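Benzoylformate Decarboxylase (Polynucleobacter necessarius, PDB 4K9Q) catalyses the thiamine diphosphate-dependent decarboxylation of benzoylformate to benzaldehyde and carbon dioxide, using magnesium to anchor the cofactor. Local coordinates at the interface of chains A and B and the interface of chains A and C. Sequence-based numbering; all coordinates share one arbitrary frame. Chains: chain A/B/C, Benzoylformate Decarboxylase.

Contact 1: the interface of chains A and B. Residues chain A 45, 436-437, 440, 490-491; chain B 433, 436, 482, 487.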
# COMPACT_ATOMS: atom_id res chain seq x y z
N LEU A 45 2.99 -27.11 12.84
CA LEU A 45 2.94 -26.45 14.14
C LEU A 45 3.19 -24.96 14.12
O LEU A 45 2.95 -24.29 15.12
CB LEU A 45 3.96 -27.09 15.10
CG LEU A 45 3.77 -28.57 15.43
CD1 LEU A 45 4.98 -29.04 16.23
CD2 LEU A 45 2.47 -28.79 16.20
N VAL A 436 12.38 -25.56 12.55
CA VAL A 436 12.62 -26.87 13.13
C VAL A 436 11.30 -27.64 13.36
O VAL A 436 11.27 -28.88 13.28
CB VAL A 436 13.45 -26.75 14.44
CG1 VAL A 436 12.66 -26.08 15.55
CG2 VAL A 436 13.99 -28.08 14.87
N GLN A 437 10.21 -26.91 13.61
CA GLN A 437 8.93 -27.55 13.91
C GLN A 437 8.41 -28.40 12.75
O GLN A 437 7.58 -29.29 12.95
CB GLN A 437 7.86 -26.51 14.29
CG GLN A 437 8.28 -25.58 15.42
CD GLN A 437 8.84 -24.27 14.89
OE1 GLN A 437 9.47 -24.25 13.84
NE2 GLN A 437 8.59 -23.18 15.61
N TYR A 440 7.96 -32.29 12.84
CA TYR A 440 6.75 -32.89 13.37
C TYR A 440 5.82 -33.37 12.26
O TYR A 440 5.26 -34.46 12.32
CB TYR A 440 6.02 -31.90 14.27
CG TYR A 440 4.80 -32.49 14.96
CD1 TYR A 440 4.93 -33.45 15.96
CD2 TYR A 440 3.52 -32.07 14.61
CE1 TYR A 440 3.82 -33.98 16.59
CE2 TYR A 440 2.40 -32.60 15.24
CZ TYR A 440 2.56 -33.55 16.23
OH TYR A 440 1.42 -34.05 16.83
N ALA A 490 12.50 -34.59 19.98
CA ALA A 490 11.39 -33.76 20.42
C ALA A 490 10.15 -33.92 19.54
O ALA A 490 9.03 -33.88 20.02
CB ALA A 490 11.83 -32.29 20.45
N TYR A 491 10.37 -34.11 18.24
CA TYR A 491 9.27 -34.19 17.28
C TYR A 491 9.01 -35.61 16.80
O TYR A 491 8.19 -35.82 15.89
CB TYR A 491 9.51 -33.25 16.11
CG TYR A 491 9.47 -31.81 16.54
CD1 TYR A 491 8.29 -31.26 17.05
CD2 TYR A 491 10.60 -31.02 16.49
CE1 TYR A 491 8.24 -29.96 17.47
CE2 TYR A 491 10.55 -29.69 16.91
CZ TYR A 491 9.37 -29.18 17.40
OH TYR A 491 9.31 -27.87 17.81
N GLN B 433 5.24 -24.41 20.91
CA GLN B 433 5.92 -24.75 19.66
C GLN B 433 6.21 -23.58 18.73
O GLN B 433 7.16 -23.63 17.95
CB GLN B 433 5.09 -25.77 18.86
CG GLN B 433 4.64 -26.98 19.67
CD GLN B 433 5.80 -27.71 20.30
OE1 GLN B 433 6.82 -27.95 19.64
NE2 GLN B 433 5.69 -28.03 21.59
N VAL B 436 9.53 -21.85 19.90
CA VAL B 436 10.29 -22.70 20.80
C VAL B 436 11.78 -22.31 20.83
O VAL B 436 12.45 -22.46 21.86
CB VAL B 436 10.09 -24.20 20.43
CG1 VAL B 436 10.73 -24.54 19.10
CG2 VAL B 436 10.59 -25.09 21.53
N LEU B 482 4.69 -35.27 21.02
CA LEU B 482 5.69 -34.22 21.28
C LEU B 482 6.43 -34.54 22.56
O LEU B 482 5.81 -34.82 23.59
CB LEU B 482 5.04 -32.85 21.42
CG LEU B 482 4.34 -32.31 20.19
CD1 LEU B 482 3.52 -31.08 20.56
CD2 LEU B 482 5.37 -31.99 19.11
N GLN B 487 12.70 -30.92 23.95
CA GLN B 487 12.78 -29.56 23.40
C GLN B 487 13.60 -28.64 24.31
O GLN B 487 14.43 -27.87 23.83
CB GLN B 487 11.39 -28.96 23.14
CG GLN B 487 10.64 -29.67 22.04
CD GLN B 487 9.25 -29.11 21.78
OE1 GLN B 487 8.59 -28.56 22.67
NE2 GLN B 487 8.78 -29.27 20.55
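A:Tyr491 pushes its phenol towards a pair of chain B glutamines, a polar core ringed by apolar contacts. Its OH donates to B:Gln433 OE1 at 3.1 Å, almost in line with that carbonyl, while ring and amide stand 84° apart. B:Gln433 OE1 takes a second bond, in its carbonyl plane, from B:Gln487 NE2, and B:Gln433 NE2 returns one to B:Gln487 OE1 at 3.1 Å; this reciprocal pairing fixes the rotation of both amides. B:Gln487 NE2 comes in obliquely from above the CE1-CZ edge of the tyrosine ring, the planes 67° apart, and 3.1 Å from the A:Tyr491 OH could donate a further, poorly directed hydrogen bond.

Around this core the fit is close. A:Ala490 CB presses on B:Gln487 CG at 3.3 Å, and the CD2 methyl of B:Leu482 sits above the CD1-CE1 edge of the A:Tyr440 ring, 3.5 Å from CD1, while also touching the edge of A:Tyr491. A:Gln437 bends at CG (chi2 96°), bringing NE2 to the backbone O of B:Gln433 at 2.8 Å in a nearly straight bond.

The looser side lies at A:Leu45, whose CD1 only skims B:Gln433 CG at 4.0 Å, and at A:Val436, whose CG1 stays 4.3 Å from B:Val436 CG1, a methyl also near the A:Tyr491 hydroxyl. B:Gln433 belongs to helix 429-434, which begins at magnesium- and cofactor-binding residues; mainly the C-terminal cofactor-binding domains of two subunits meet here, with A:Leu45 contributed by the N-terminal one.

Contact 2: the interface of chains A and C. Residues chain A 299, 302-303, 310-312; chain C 144, 148, 174, 176-177.
Helix 299-303 and strand 309-312 of chain A meet the end of helix 135-147 of chain C, with C:Gln148 just beyond it, and the loop residues C:Arg174 to C:Ser177. The patch illustrates how one amide can read two groups of a short helix. C:Gln148 runs extended beyond CG (chi2 178°) and lays its tip against the helix: OE1 accepts from the hydroxyl OG1 of A:Thr302 at 2.6 Å, while NE2 donates to the backbone O of A:Pro299 at 2.9 Å. A:Thr302 OG1 also approaches that carbonyl, from the face opposite NE2.

A water bound 2.7 Å from C:Gln148 OE1 ties the amide to A:Ser310 OG and to the backbone N of C:Ser177. An alanine in place of C:Gln148 would probably leave the A:Thr302 hydroxyl and the A:Pro299 carbonyl without their partners across the contact and set this water freer to move.

To either side the grip continues. C:Ser177 OG accepts from the backbone N of A:Val312 at 3.0 Å, gripping the backbone at the end of strand 309-312. C:Arg174, bent at chi3 (-82°), sends NH2 to the backbone O of A:Ser303 at 2.9 Å, from well above the carbonyl plane; its NH1 reaches A:Ser310 OG through a second water, 3.0 Å from NH1. C:Ala144 CB rests against A:Ser303 CA at 3.8 Å. On chain A, both contributing elements belong to the central domain, whose surface thus rests on a helix end and loop of the neighbouring subunit.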
# COMPACT_ATOMS: atom_id res chain seq x y z
N PRO A 299 7.89 -11.10 -16.80
CA PRO A 299 8.22 -9.75 -17.26
C PRO A 299 8.96 -8.92 -16.19
O PRO A 299 9.69 -7.99 -16.53
CB PRO A 299 6.85 -9.14 -17.58
CG PRO A 299 5.96 -10.32 -17.86
CD PRO A 299 6.44 -11.38 -16.88
N THR A 302 12.81 -9.61 -16.78
CA THR A 302 13.36 -8.93 -17.94
C THR A 302 13.34 -7.40 -17.74
O THR A 302 14.22 -6.70 -18.24
CB THR A 302 12.63 -9.34 -19.23
OG1 THR A 302 11.22 -9.28 -19.01
CG2 THR A 302 13.03 -10.77 -19.64
N SER A 303 12.35 -6.89 -17.01
CA SER A 303 12.24 -5.44 -16.84
C SER A 303 13.41 -4.84 -16.06
O SER A 303 13.71 -3.66 -16.23
CB SER A 303 10.91 -5.05 -16.18
OG SER A 303 10.93 -5.25 -14.78
N SER A 310 16.10 -8.72 -24.33
CA SER A 310 15.28 -9.76 -23.72
C SER A 310 13.97 -10.01 -24.46
O SER A 310 13.51 -9.18 -25.25
CB SER A 310 14.96 -9.39 -22.27
OG SER A 310 14.21 -8.18 -22.23
N LEU A 311 13.39 -11.17 -24.19
CA LEU A 311 11.99 -11.43 -24.54
C LEU A 311 11.33 -12.22 -23.41
O LEU A 311 12.01 -12.92 -22.65
CB LEU A 311 11.87 -12.16 -25.88
CG LEU A 311 12.44 -13.58 -26.03
CD1 LEU A 311 11.47 -14.62 -25.48
CD2 LEU A 311 12.73 -13.89 -27.48
N VAL A 312 10.01 -12.08 -23.29
CA VAL A 312 9.26 -12.84 -22.29
C VAL A 312 8.66 -14.08 -22.93
O VAL A 312 7.97 -13.99 -23.96
CB VAL A 312 8.15 -12.00 -21.63
CG1 VAL A 312 7.55 -12.74 -20.43
CG2 VAL A 312 8.69 -10.64 -21.20
N ALA C 144 11.18 -0.48 -19.97
CA ALA C 144 11.05 -1.93 -20.08
C ALA C 144 9.73 -2.41 -19.48
O ALA C 144 9.03 -3.24 -20.07
CB ALA C 144 12.22 -2.62 -19.39
N GLN C 148 6.47 -3.92 -22.02
CA GLN C 148 6.15 -5.33 -22.08
C GLN C 148 4.65 -5.54 -21.90
O GLN C 148 3.99 -4.81 -21.15
CB GLN C 148 6.95 -6.10 -21.03
CG GLN C 148 8.45 -6.03 -21.31
CD GLN C 148 9.28 -6.74 -20.27
OE1 GLN C 148 10.27 -7.40 -20.60
NE2 GLN C 148 8.89 -6.61 -19.00
N ARG C 174 18.75 -1.11 -23.02
CA ARG C 174 18.39 -2.50 -23.33
C ARG C 174 17.21 -2.50 -24.27
O ARG C 174 16.60 -1.45 -24.50
CB ARG C 174 17.99 -3.24 -22.05
CG ARG C 174 19.12 -3.33 -21.03
CD ARG C 174 18.71 -4.11 -19.82
NE ARG C 174 17.95 -3.33 -18.84
CZ ARG C 174 16.68 -3.56 -18.51
NH1 ARG C 174 15.99 -4.52 -19.11
NH2 ARG C 174 16.11 -2.81 -17.58
N VAL C 176 13.47 -4.89 -25.12
CA VAL C 176 12.52 -5.87 -24.60
C VAL C 176 11.51 -6.28 -25.67
O VAL C 176 11.36 -5.61 -26.69
CB VAL C 176 11.73 -5.32 -23.38
CG1 VAL C 176 12.69 -5.02 -22.22
CG2 VAL C 176 10.92 -4.05 -23.77
N SER C 177 10.78 -7.37 -25.41
CA SER C 177 9.67 -7.76 -26.26
C SER C 177 8.43 -6.98 -25.84
O SER C 177 8.29 -6.60 -24.68
CB SER C 177 9.40 -9.26 -26.20
OG SER C 177 9.06 -9.70 -24.89
O HOH W 1 11.48 -8.54 -22.74
O HOH W 2 16.39 -6.46 -21.38

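Contact 1 and contact 2 lie about 45 Å apart, measured between the centres of their C-alpha atoms, and share no residue or secondary-structure element. Chain A takes part in both, with different surfaces: mostly the C-terminal cofactor-binding domain towards chain B, the central domain towards chain C. Each patch belongs to a two-fold interface and recurs with the chains exchanged. Two distinct two-fold interfaces on one subunit suffice to close the four copies of the deposited assembly, in keeping with the dimer-of-dimers tetramers common in this family. Contact 1 probably supports the active-site dimer, whereas contact 2 is likely to join dimers.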